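Local atomic coordinates of hypothetic aldehyde deformylating oxygenase (Sulfolobus tokodaii, PDB entry 5V4T), a protein that binds iron(III) in a ferritin-like helical bundle and probably acts as an oxidoreductase of the aldehyde deformylating oxygenase type. Residues 171-176 with 196-201; 106-111 with 164-169; 3-8 with 65-70. All coordinates share one frame; numbering follows the deposited sequence.

Interaction 1: 171-176 with 196-201; sequences PLAVQI and NLMEEL
The flat group that matters where Met198 meets Ala173 and Val174 belongs to the backbone: the peptide joining Ala173 to Val174. Its outer face carries the terminal methyl of Met198, while its inner face is turned toward the core of its own helix. At the borders of the outer face, Ala173 CB and Val174 CG2 rise on the same side as the methyl and make a shallow seat for it. This is helix packing within a ferritin-like bundle, with helix 191-211 lying against helix 159-179, and it shows how one flexible side chain can span two helices. The methyl, Met198 CE, comes 3.5 Å from Ala173 O and 3.6 Å from Ala173 C, over the peptide plane. Met198 reaches this seat because its chain runs out nearly straight through chi2 and then bends at the sulfur (chi3 83°), which turns CE onto the neighbouring backbone. The interface is small, 128 Å² in all, and made by apolar side chains and one piece of backbone. Phe170 and Val177 of helix 159-179 also touch Met198, and Val117 and Leu114 of helix 98-128 pack on Met198 and Ala173 respectively. Within the seat, Met198 CE is 3.8 Å from Ala173 CB, with Val174 CG2 rather farther from it at 4.3 Å.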
loop_
_atom_site.group_PDB
_atom_site.type_symbol
_atom_site.label_atom_id
_atom_site.label_comp_id
_atom_site.label_asym_id
_atom_site.label_seq_id
_atom_site.Cartn_x
_atom_site.Cartn_y
_atom_site.Cartn_z
ATOM N N PRO A 171 -0.832 -2.862 14.674
ATOM C CA PRO A 171 -0.946 -4.327 14.781
ATOM C C PRO A 171 -1.719 -4.935 13.637
ATOM O O PRO A 171 -1.417 -6.039 13.237
ATOM C CB PRO A 171 -1.708 -4.529 16.111
ATOM C CG PRO A 171 -1.343 -3.326 16.910
ATOM C CD PRO A 171 -1.201 -2.194 15.918
ATOM N N LEU A 172 -2.693 -4.215 13.079
ATOM C CA LEU A 172 -3.436 -4.708 11.927
ATOM C C LEU A 172 -2.507 -4.839 10.731
ATOM O O LEU A 172 -2.536 -5.829 9.984
ATOM C CB LEU A 172 -4.628 -3.776 11.650
ATOM C CG LEU A 172 -5.588 -4.217 10.576
ATOM C CD1 LEU A 172 -6.267 -5.510 10.981
ATOM C CD2 LEU A 172 -6.603 -3.157 10.309
ATOM N N ALA A 173 -1.646 -3.853 10.544
ATOM C CA ALA A 173 -0.633 -3.923 9.511
ATOM C C ALA A 173 0.248 -5.149 9.639
ATOM O O ALA A 173 0.506 -5.844 8.646
ATOM C CB ALA A 173 0.226 -2.655 9.485
ATOM N N VAL A 174 0.702 -5.420 10.858
ATOM C CA VAL A 174 1.549 -6.558 11.081
ATOM C C VAL A 174 0.795 -7.851 10.691
ATOM O O VAL A 174 1.375 -8.730 10.100
ATOM C CB VAL A 174 2.098 -6.600 12.528
ATOM C CG1 VAL A 174 2.684 -7.969 12.837
ATOM C CG2 VAL A 174 3.114 -5.505 12.726
ATOM N N GLN A 175 -0.465 -7.946 11.058
ATOM C CA GLN A 175 -1.277 -9.159 10.752
ATOM C C GLN A 175 -1.415 -9.365 9.280
ATOM O O GLN A 175 -1.376 -10.490 8.803
ATOM C CB GLN A 175 -2.637 -9.136 11.453
ATOM C CG GLN A 175 -2.505 -9.433 12.955
ATOM C CD GLN A 175 -1.572 -10.647 13.306
ATOM O OE1 GLN A 175 -1.744 -11.791 12.821
ATOM N NE2 GLN A 175 -0.557 -10.381 14.140
ATOM N N ILE A 176 -1.541 -8.271 8.507
ATOM C CA ILE A 176 -1.581 -8.429 7.047
ATOM C C ILE A 176 -0.351 -9.125 6.495
ATOM O O ILE A 176 -0.472 -9.986 5.640
ATOM C CB ILE A 176 -1.793 -7.061 6.372
ATOM C CG1 ILE A 176 -3.172 -6.529 6.656
ATOM C CG2 ILE A 176 -1.596 -7.143 4.873
ATOM C CD1 ILE A 176 -3.392 -5.065 6.325
ATOM N N ASN A 196 10.263 -6.836 11.659
ATOM C CA ASN A 196 11.268 -5.934 12.226
ATOM C C ASN A 196 11.403 -4.645 11.447
ATOM O O ASN A 196 11.540 -3.591 12.052
ATOM C CB ASN A 196 12.656 -6.584 12.406
ATOM C CG ASN A 196 12.626 -7.805 13.306
ATOM O OD1 ASN A 196 11.711 -8.011 14.099
ATOM N ND2 ASN A 196 13.611 -8.644 13.134
ATOM N N LEU A 197 11.423 -4.730 10.122
ATOM C CA LEU A 197 11.432 -3.539 9.299
ATOM C C LEU A 197 10.194 -2.689 9.532
ATOM O O LEU A 197 10.323 -1.470 9.668
ATOM C CB LEU A 197 11.556 -3.944 7.828
ATOM C CG LEU A 197 11.288 -2.791 6.877
ATOM C CD1 LEU A 197 12.294 -1.662 6.993
ATOM C CD2 LEU A 197 11.355 -3.402 5.520
ATOM N N MET A 198 9.021 -3.313 9.626
ATOM C CA MET A 198 7.814 -2.560 9.899
ATOM C C MET A 198 7.924 -1.781 11.177
ATOM O O MET A 198 7.446 -0.644 11.248
ATOM C CB MET A 198 6.572 -3.438 9.866
ATOM C CG MET A 198 6.281 -4.002 8.496
ATOM S SD MET A 198 5.025 -5.292 8.612
ATOM C CE MET A 198 3.603 -4.261 8.608
ATOM N N GLU A 199 8.528 -2.380 12.230
ATOM C CA GLU A 199 8.670 -1.669 13.485
ATOM C C GLU A 199 9.535 -0.461 13.347
ATOM O O GLU A 199 9.280 0.551 13.943
ATOM C CB GLU A 199 9.254 -2.646 14.510
ATOM C CG GLU A 199 8.308 -3.758 14.847
ATOM C CD GLU A 199 7.323 -3.378 15.990
ATOM O OE1 GLU A 199 7.259 -2.201 16.467
ATOM O OE2 GLU A 199 6.685 -4.327 16.464
ATOM N N GLU A 200 10.614 -0.553 12.553
ATOM C CA GLU A 200 11.475 0.573 12.339
ATOM C C GLU A 200 10.773 1.682 11.539
ATOM O O GLU A 200 10.920 2.850 11.784
ATOM C CB GLU A 200 12.752 0.148 11.680
ATOM C CG GLU A 200 13.492 -0.866 12.549
ATOM C CD GLU A 200 14.397 -0.421 13.741
ATOM O OE1 GLU A 200 14.289 0.722 14.396
ATOM O OE2 GLU A 200 15.264 -1.366 14.005
ATOM N N LEU A 201 9.995 1.286 10.547
ATOM C CA LEU A 201 9.182 2.260 9.799
ATOM C C LEU A 201 8.140 2.987 10.654
ATOM O O LEU A 201 7.945 4.171 10.521
ATOM C CB LEU A 201 8.519 1.568 8.636
ATOM C CG LEU A 201 9.441 1.036 7.537
ATOM C CD1 LEU A 201 8.731 0.117 6.542
ATOM C CD2 LEU A 201 10.082 2.178 6.782
#

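Interaction 2: 106-111 with 164-169; sequences FHMITE and KRVEEL. With FE (Fe (III) ion), chain C.
Ile109 packs against Val166 and Leu169, about one turn apart on the facing helix, where the axes of the two segments come within 9.9 Å at an angle of 29°. The side chains that meet in the tight part are all apolar, though Ile109 CD1 also rests on a carbonyl oxygen, 3.7 Å from Val166 O. The same methyl is 4.0 Å from Val166 CG1, the two side chains lying alongside and pointing opposite ways, while Ile109 CG1 rests 4.0 Å from Leu169 CB. Val166 splits its branches between neighbours: with CG1 anti to the backbone N (chi1 174°), CG2 is directed at Met108 CB, 3.9 Å away. The loose side belongs to Lys164, Glu167 and Glu168, all solvent-exposed and turned from the interface. Behind the packed face, a wider pi-type turn, closed by Glu111 N to Phe106 O at 2.8 Å, ends on the iron ligand itself. Glu111 OE2 binds the iron at 1.9 Å, in a carboxylate-rich site completed by Glu57, Glu145, His148 and a water. Arg165 reaches helix 98-128 through hydrogen bonds to Thr104 and Asn101, and helix 80-93 through a salt bridge to Asp92. Helix 132-155 covers Met108, and helix 191-211 lies on Val166.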
loop_
_atom_site.group_PDB
_atom_site.type_symbol
_atom_site.label_atom_id
_atom_site.label_comp_id
_atom_site.label_asym_id
_atom_site.label_seq_id
_atom_site.Cartn_x
_atom_site.Cartn_y
_atom_site.Cartn_z
ATOM N N PHE A 106 -4.230 5.776 6.238
ATOM C CA PHE A 106 -3.792 5.604 4.841
ATOM C C PHE A 106 -2.379 6.116 4.666
ATOM O O PHE A 106 -1.432 5.282 4.461
ATOM C CB PHE A 106 -4.724 6.295 3.848
ATOM C CG PHE A 106 -4.410 5.898 2.438
ATOM C CD1 PHE A 106 -4.710 4.616 1.970
ATOM C CD2 PHE A 106 -3.800 6.789 1.587
ATOM C CE1 PHE A 106 -4.353 4.227 0.698
ATOM C CE2 PHE A 106 -3.462 6.401 0.293
ATOM C CZ PHE A 106 -3.732 5.118 -0.144
ATOM N N HIS A 107 -2.114 7.411 4.812
ATOM C CA HIS A 107 -0.775 7.850 4.492
ATOM C C HIS A 107 0.294 7.200 5.359
ATOM O O HIS A 107 1.373 6.843 4.888
ATOM C CB HIS A 107 -0.678 9.353 4.494
ATOM C CG HIS A 107 -1.646 10.006 3.552
ATOM N ND1 HIS A 107 -3.012 10.052 3.757
ATOM C CD2 HIS A 107 -1.438 10.579 2.346
ATOM C CE1 HIS A 107 -3.597 10.661 2.745
ATOM N NE2 HIS A 107 -2.658 11.005 1.877
ATOM N N MET A 108 0.094 7.203 6.679
ATOM C CA MET A 108 1.144 6.677 7.556
ATOM C C MET A 108 1.216 5.163 7.552
ATOM O O MET A 108 2.273 4.643 7.308
ATOM C CB MET A 108 0.956 7.165 9.025
ATOM C CG MET A 108 1.024 8.676 9.180
ATOM S SD MET A 108 2.586 9.460 8.724
ATOM C CE MET A 108 2.166 10.189 7.124
ATOM N N ILE A 109 0.118 4.480 7.833
ATOM C CA ILE A 109 0.168 3.040 8.005
ATOM C C ILE A 109 0.180 2.337 6.627
ATOM O O ILE A 109 0.901 1.395 6.391
ATOM C CB ILE A 109 -0.981 2.546 8.919
ATOM C CG1 ILE A 109 -0.720 2.877 10.392
ATOM C CG2 ILE A 109 -1.313 1.082 8.715
ATOM C CD1 ILE A 109 0.377 2.048 11.049
ATOM N N THR A 110 -0.713 2.747 5.761
ATOM C CA THR A 110 -0.879 1.999 4.498
ATOM C C THR A 110 0.230 2.343 3.555
ATOM O O THR A 110 0.904 1.438 3.047
ATOM C CB THR A 110 -2.256 2.229 3.853
ATOM O OG1 THR A 110 -3.280 1.902 4.806
ATOM C CG2 THR A 110 -2.455 1.390 2.627
ATOM N N GLU A 111 0.440 3.625 3.290
ATOM C CA GLU A 111 1.522 4.049 2.421
ATOM C C GLU A 111 2.871 3.990 3.099
ATOM O O GLU A 111 3.841 3.567 2.479
ATOM C CB GLU A 111 1.238 5.435 1.842
ATOM C CG GLU A 111 -0.086 5.511 1.079
ATOM C CD GLU A 111 -0.370 6.894 0.480
ATOM O OE1 GLU A 111 -0.329 7.881 1.228
ATOM O OE2 GLU A 111 -0.670 7.036 -0.745
ATOM N N LYS A 164 -1.022 8.234 18.498
ATOM C CA LYS A 164 -1.839 7.185 19.062
ATOM C C LYS A 164 -2.569 6.364 17.968
ATOM O O LYS A 164 -2.657 5.127 18.074
ATOM C CB LYS A 164 -2.818 7.751 20.095
ATOM C CG LYS A 164 -2.122 8.277 21.341
ATOM C CD LYS A 164 -3.088 8.916 22.338
ATOM C CE LYS A 164 -4.474 8.256 22.343
ATOM N NZ LYS A 164 -5.250 8.490 23.626
ATOM N N ARG A 165 -3.043 7.040 16.907
ATOM C CA ARG A 165 -3.631 6.355 15.784
ATOM C C ARG A 165 -2.681 5.376 15.133
ATOM O O ARG A 165 -3.087 4.208 14.812
ATOM C CB ARG A 165 -4.112 7.315 14.704
ATOM C CG ARG A 165 -5.358 8.098 15.049
ATOM C CD ARG A 165 -6.627 7.400 14.686
ATOM N NE ARG A 165 -6.744 7.209 13.258
ATOM C CZ ARG A 165 -7.662 6.461 12.711
ATOM N NH1 ARG A 165 -8.611 5.901 13.486
ATOM N NH2 ARG A 165 -7.726 6.329 11.408
ATOM N N VAL A 166 -1.463 5.834 14.877
ATOM C CA VAL A 166 -0.439 4.987 14.263
ATOM C C VAL A 166 -0.245 3.748 15.138
ATOM O O VAL A 166 -0.202 2.632 14.653
ATOM C CB VAL A 166 0.862 5.738 13.950
ATOM C CG1 VAL A 166 1.931 4.789 13.448
ATOM C CG2 VAL A 166 0.577 6.799 12.899
ATOM N N GLU A 167 -0.076 3.984 16.434
ATOM C CA GLU A 167 0.142 2.901 17.377
ATOM C C GLU A 167 -1.042 1.921 17.387
ATOM O O GLU A 167 -0.867 0.679 17.485
ATOM C CB GLU A 167 0.452 3.478 18.758
ATOM C CG GLU A 167 1.792 4.193 18.784
ATOM C CD GLU A 167 2.111 4.988 20.036
ATOM O OE1 GLU A 167 1.206 5.446 20.747
ATOM O OE2 GLU A 167 3.311 5.225 20.254
ATOM N N GLU A 168 -2.271 2.427 17.282
ATOM C CA GLU A 168 -3.448 1.572 17.341
ATOM C C GLU A 168 -3.623 0.715 16.146
ATOM O O GLU A 168 -4.051 -0.415 16.253
ATOM C CB GLU A 168 -4.712 2.426 17.593
ATOM C CG GLU A 168 -4.622 3.020 18.994
ATOM C CD GLU A 168 -5.709 4.028 19.297
ATOM O OE1 GLU A 168 -6.571 4.251 18.402
ATOM O OE2 GLU A 168 -5.624 4.615 20.416
ATOM N N LEU A 169 -3.207 1.230 14.986
ATOM C CA LEU A 169 -3.449 0.564 13.735
ATOM C C LEU A 169 -2.267 -0.293 13.274
ATOM O O LEU A 169 -2.454 -1.210 12.486
ATOM C CB LEU A 169 -3.723 1.602 12.659
ATOM C CG LEU A 169 -5.059 2.348 12.806
ATOM C CD1 LEU A 169 -4.989 3.621 11.999
ATOM C CD2 LEU A 169 -6.144 1.441 12.306
HETATM FE FE FE C . -0.076 6.325 -2.442
HETATM O O HOH W 1 -0.784 4.398 -2.178
#

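Interaction 3: 3-8 with 65-70; sequences KNWFST and NEYFKE
A type I beta turn from Trp5 to Thr8, in the loop before helix 10-23, places an N-terminal aromatic pair against the end of helix 49-67, so that chain segments far apart in sequence are joined by a small aromatic cluster. At its centre Trp5 and Phe68 form an offset edge-to-face pair, Phe68 giving its edge, with planes at 76° and ring centroids 5.6 Å apart. The closest atoms are Phe68 CE1 and Trp5 CH2, at 3.7 Å. A chi1 of 172° swings the Trp5 indole away from the backbone N, out from the turn toward Phe68 and Tyr67. Tyr67 arrives obliquely, its CE2 above the rim of one indole face and its OH 3.9 Å from Trp5 CE3. Tyr67 CD2 in turn lies over the centre of the Phe68 ring, so these two consecutive rings also pack on each other. The polar ends have their own partners: Trp5 NE1 bonds to Asp71 and Tyr67 OH to Asp2. Replacing Trp5 by an alanine would remove the indole and would probably leave the CE1 edge of Phe68 without the ring it packs on and Asp71 without this N-H donor. On the outer side the edge of the Phe6 ring meets the backbone carbonyl of Glu70, with Phe6 CZ 3.7 Å from Glu70 O. Helix 10-23 closes the cluster, Arg13 and Ile16 touching Trp5 and Lys17 and Ser20 touching Phe68.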
loop_
_atom_site.group_PDB
_atom_site.type_symbol
_atom_site.label_atom_id
_atom_site.label_comp_id
_atom_site.label_asym_id
_atom_site.label_seq_id
_atom_site.Cartn_x
_atom_site.Cartn_y
_atom_site.Cartn_z
ATOM N N LYS A 3 8.211 -9.698 -21.300
ATOM C CA LYS A 3 8.217 -10.919 -22.148
ATOM C C LYS A 3 8.796 -12.150 -21.444
ATOM O O LYS A 3 8.459 -13.286 -21.835
ATOM C CB LYS A 3 8.955 -10.655 -23.477
ATOM C CG LYS A 3 10.358 -10.061 -23.341
ATOM C CD LYS A 3 10.674 -9.133 -24.520
ATOM C CE LYS A 3 11.638 -8.002 -24.162
ATOM N NZ LYS A 3 12.941 -8.529 -23.678
ATOM N N ASN A 4 9.655 -11.960 -20.425
ATOM C CA ASN A 4 10.128 -13.064 -19.609
ATOM C C ASN A 4 9.325 -13.411 -18.373
ATOM O O ASN A 4 9.806 -14.147 -17.547
ATOM C CB ASN A 4 11.600 -12.888 -19.236
ATOM C CG ASN A 4 11.867 -11.569 -18.505
ATOM O OD1 ASN A 4 11.147 -10.579 -18.683
ATOM N ND2 ASN A 4 12.888 -11.579 -17.672
ATOM N N TRP A 5 8.117 -12.911 -18.251
ATOM C CA TRP A 5 7.299 -13.226 -17.134
ATOM C C TRP A 5 7.084 -14.754 -16.961
ATOM O O TRP A 5 7.342 -15.314 -15.891
ATOM C CB TRP A 5 5.972 -12.523 -17.272
ATOM C CG TRP A 5 4.920 -12.916 -16.226
ATOM C CD1 TRP A 5 3.857 -13.754 -16.396
ATOM C CD2 TRP A 5 4.885 -12.532 -14.833
ATOM N NE1 TRP A 5 3.108 -13.857 -15.236
ATOM C CE2 TRP A 5 3.760 -13.148 -14.242
ATOM C CE3 TRP A 5 5.693 -11.694 -14.037
ATOM C CZ2 TRP A 5 3.402 -12.935 -12.927
ATOM C CZ3 TRP A 5 5.362 -11.534 -12.735
ATOM C CH2 TRP A 5 4.233 -12.139 -12.165
ATOM N N PHE A 6 6.670 -15.439 -18.045
ATOM C CA PHE A 6 6.329 -16.835 -17.878
ATOM C C PHE A 6 7.527 -17.733 -17.727
ATOM O O PHE A 6 7.383 -18.873 -17.236
ATOM C CB PHE A 6 5.332 -17.321 -18.979
ATOM C CG PHE A 6 3.947 -16.870 -18.740
ATOM C CD1 PHE A 6 3.275 -17.290 -17.618
ATOM C CD2 PHE A 6 3.344 -15.969 -19.552
ATOM C CE1 PHE A 6 2.000 -16.837 -17.369
ATOM C CE2 PHE A 6 2.080 -15.501 -19.299
ATOM C CZ PHE A 6 1.405 -15.957 -18.216
ATOM N N SER A 7 8.720 -17.251 -18.055
ATOM C CA SER A 7 9.896 -18.012 -17.741
ATOM C C SER A 7 10.397 -17.803 -16.315
ATOM O O SER A 7 11.305 -18.456 -15.858
ATOM C CB SER A 7 10.971 -17.737 -18.788
ATOM O OG SER A 7 11.254 -16.409 -18.903
ATOM N N THR A 8 9.782 -16.897 -15.582
ATOM C CA THR A 8 9.995 -16.802 -14.148
ATOM C C THR A 8 9.379 -18.018 -13.417
ATOM O O THR A 8 8.273 -18.450 -13.760
ATOM C CB THR A 8 9.410 -15.447 -13.684
ATOM O OG1 THR A 8 9.948 -14.403 -14.520
ATOM C CG2 THR A 8 9.664 -15.156 -12.196
ATOM N N ASN A 65 -3.232 -3.074 -13.542
ATOM C CA ASN A 65 -4.275 -3.684 -14.396
ATOM C C ASN A 65 -3.715 -3.971 -15.758
ATOM O O ASN A 65 -3.939 -5.032 -16.293
ATOM C CB ASN A 65 -5.468 -2.736 -14.414
ATOM C CG ASN A 65 -6.595 -3.219 -15.293
ATOM O OD1 ASN A 65 -7.151 -4.275 -15.078
ATOM N ND2 ASN A 65 -6.904 -2.455 -16.295
ATOM N N GLU A 66 -2.936 -3.062 -16.309
ATOM C CA GLU A 66 -2.317 -3.279 -17.605
ATOM C C GLU A 66 -1.256 -4.351 -17.583
ATOM O O GLU A 66 -1.178 -5.188 -18.471
ATOM C CB GLU A 66 -1.687 -1.992 -18.130
ATOM C CG GLU A 66 -2.728 -0.928 -18.504
ATOM C CD GLU A 66 -3.757 -1.419 -19.544
ATOM O OE1 GLU A 66 -3.399 -2.246 -20.447
ATOM O OE2 GLU A 66 -4.935 -0.971 -19.455
ATOM N N TYR A 67 -0.415 -4.356 -16.548
ATOM C CA TYR A 67 0.629 -5.319 -16.490
ATOM C C TYR A 67 0.080 -6.758 -16.445
ATOM O O TYR A 67 0.683 -7.647 -17.063
ATOM C CB TYR A 67 1.544 -5.098 -15.262
ATOM C CG TYR A 67 2.822 -5.893 -15.340
ATOM C CD1 TYR A 67 3.930 -5.406 -16.008
ATOM C CD2 TYR A 67 2.889 -7.200 -14.819
ATOM C CE1 TYR A 67 5.110 -6.163 -16.115
ATOM C CE2 TYR A 67 4.062 -7.973 -14.942
ATOM C CZ TYR A 67 5.168 -7.440 -15.596
ATOM O OH TYR A 67 6.284 -8.229 -15.717
ATOM N N PHE A 68 -0.967 -6.957 -15.667
ATOM C CA PHE A 68 -1.501 -8.297 -15.406
ATOM C C PHE A 68 -2.711 -8.656 -16.294
ATOM O O PHE A 68 -3.392 -9.647 -16.009
ATOM C CB PHE A 68 -1.812 -8.479 -13.945
ATOM C CG PHE A 68 -0.561 -8.541 -13.099
ATOM C CD1 PHE A 68 0.304 -9.608 -13.174
ATOM C CD2 PHE A 68 -0.228 -7.487 -12.261
ATOM C CE1 PHE A 68 1.457 -9.677 -12.400
ATOM C CE2 PHE A 68 0.932 -7.560 -11.455
ATOM C CZ PHE A 68 1.746 -8.641 -11.496
ATOM N N LYS A 69 -2.916 -7.889 -17.350
ATOM C CA LYS A 69 -3.927 -8.288 -18.398
ATOM C C LYS A 69 -3.876 -9.799 -18.682
ATOM O O LYS A 69 -4.900 -10.460 -18.761
ATOM C CB LYS A 69 -3.633 -7.565 -19.729
ATOM C CG LYS A 69 -4.059 -6.113 -19.825
ATOM C CD LYS A 69 -5.460 -5.931 -19.286
ATOM C CE LYS A 69 -6.055 -4.589 -19.635
ATOM N NZ LYS A 69 -7.255 -4.447 -18.786
ATOM N N GLU A 70 -2.654 -10.304 -18.864
ATOM C CA GLU A 70 -2.364 -11.697 -19.276
ATOM C C GLU A 70 -2.056 -12.686 -18.163
ATOM O O GLU A 70 -1.624 -13.848 -18.383
ATOM C CB GLU A 70 -1.295 -11.663 -20.362
ATOM C CG GLU A 70 -1.802 -10.836 -21.551
ATOM C CD GLU A 70 -0.862 -10.788 -22.740
ATOM O OE1 GLU A 70 0.318 -11.155 -22.598
ATOM O OE2 GLU A 70 -1.310 -10.383 -23.845
#

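Overall arrangement
Interactions 1 and 2 are neighbours, their centres 10 Å apart, and both use helix 159-179: interaction 2 joins it to helix 98-128, interaction 1 to helix 191-211. They touch where Ala173 CB lies 4.1 Å from Ile109 CG2, so that apolar packing is continuous from helix 191-211 to the helix bearing the iron ligand Glu111. Interaction 3 joins the loop before helix 10-23 to the end of helix 49-67, which carries the ligand Glu57. Its centre is about 29 Å from that of interaction 1 and 32 Å from that of interaction 2, making it a separate packing region away from the metal site. Along the chain the order is 3, 2, 1, each closing before the next opens.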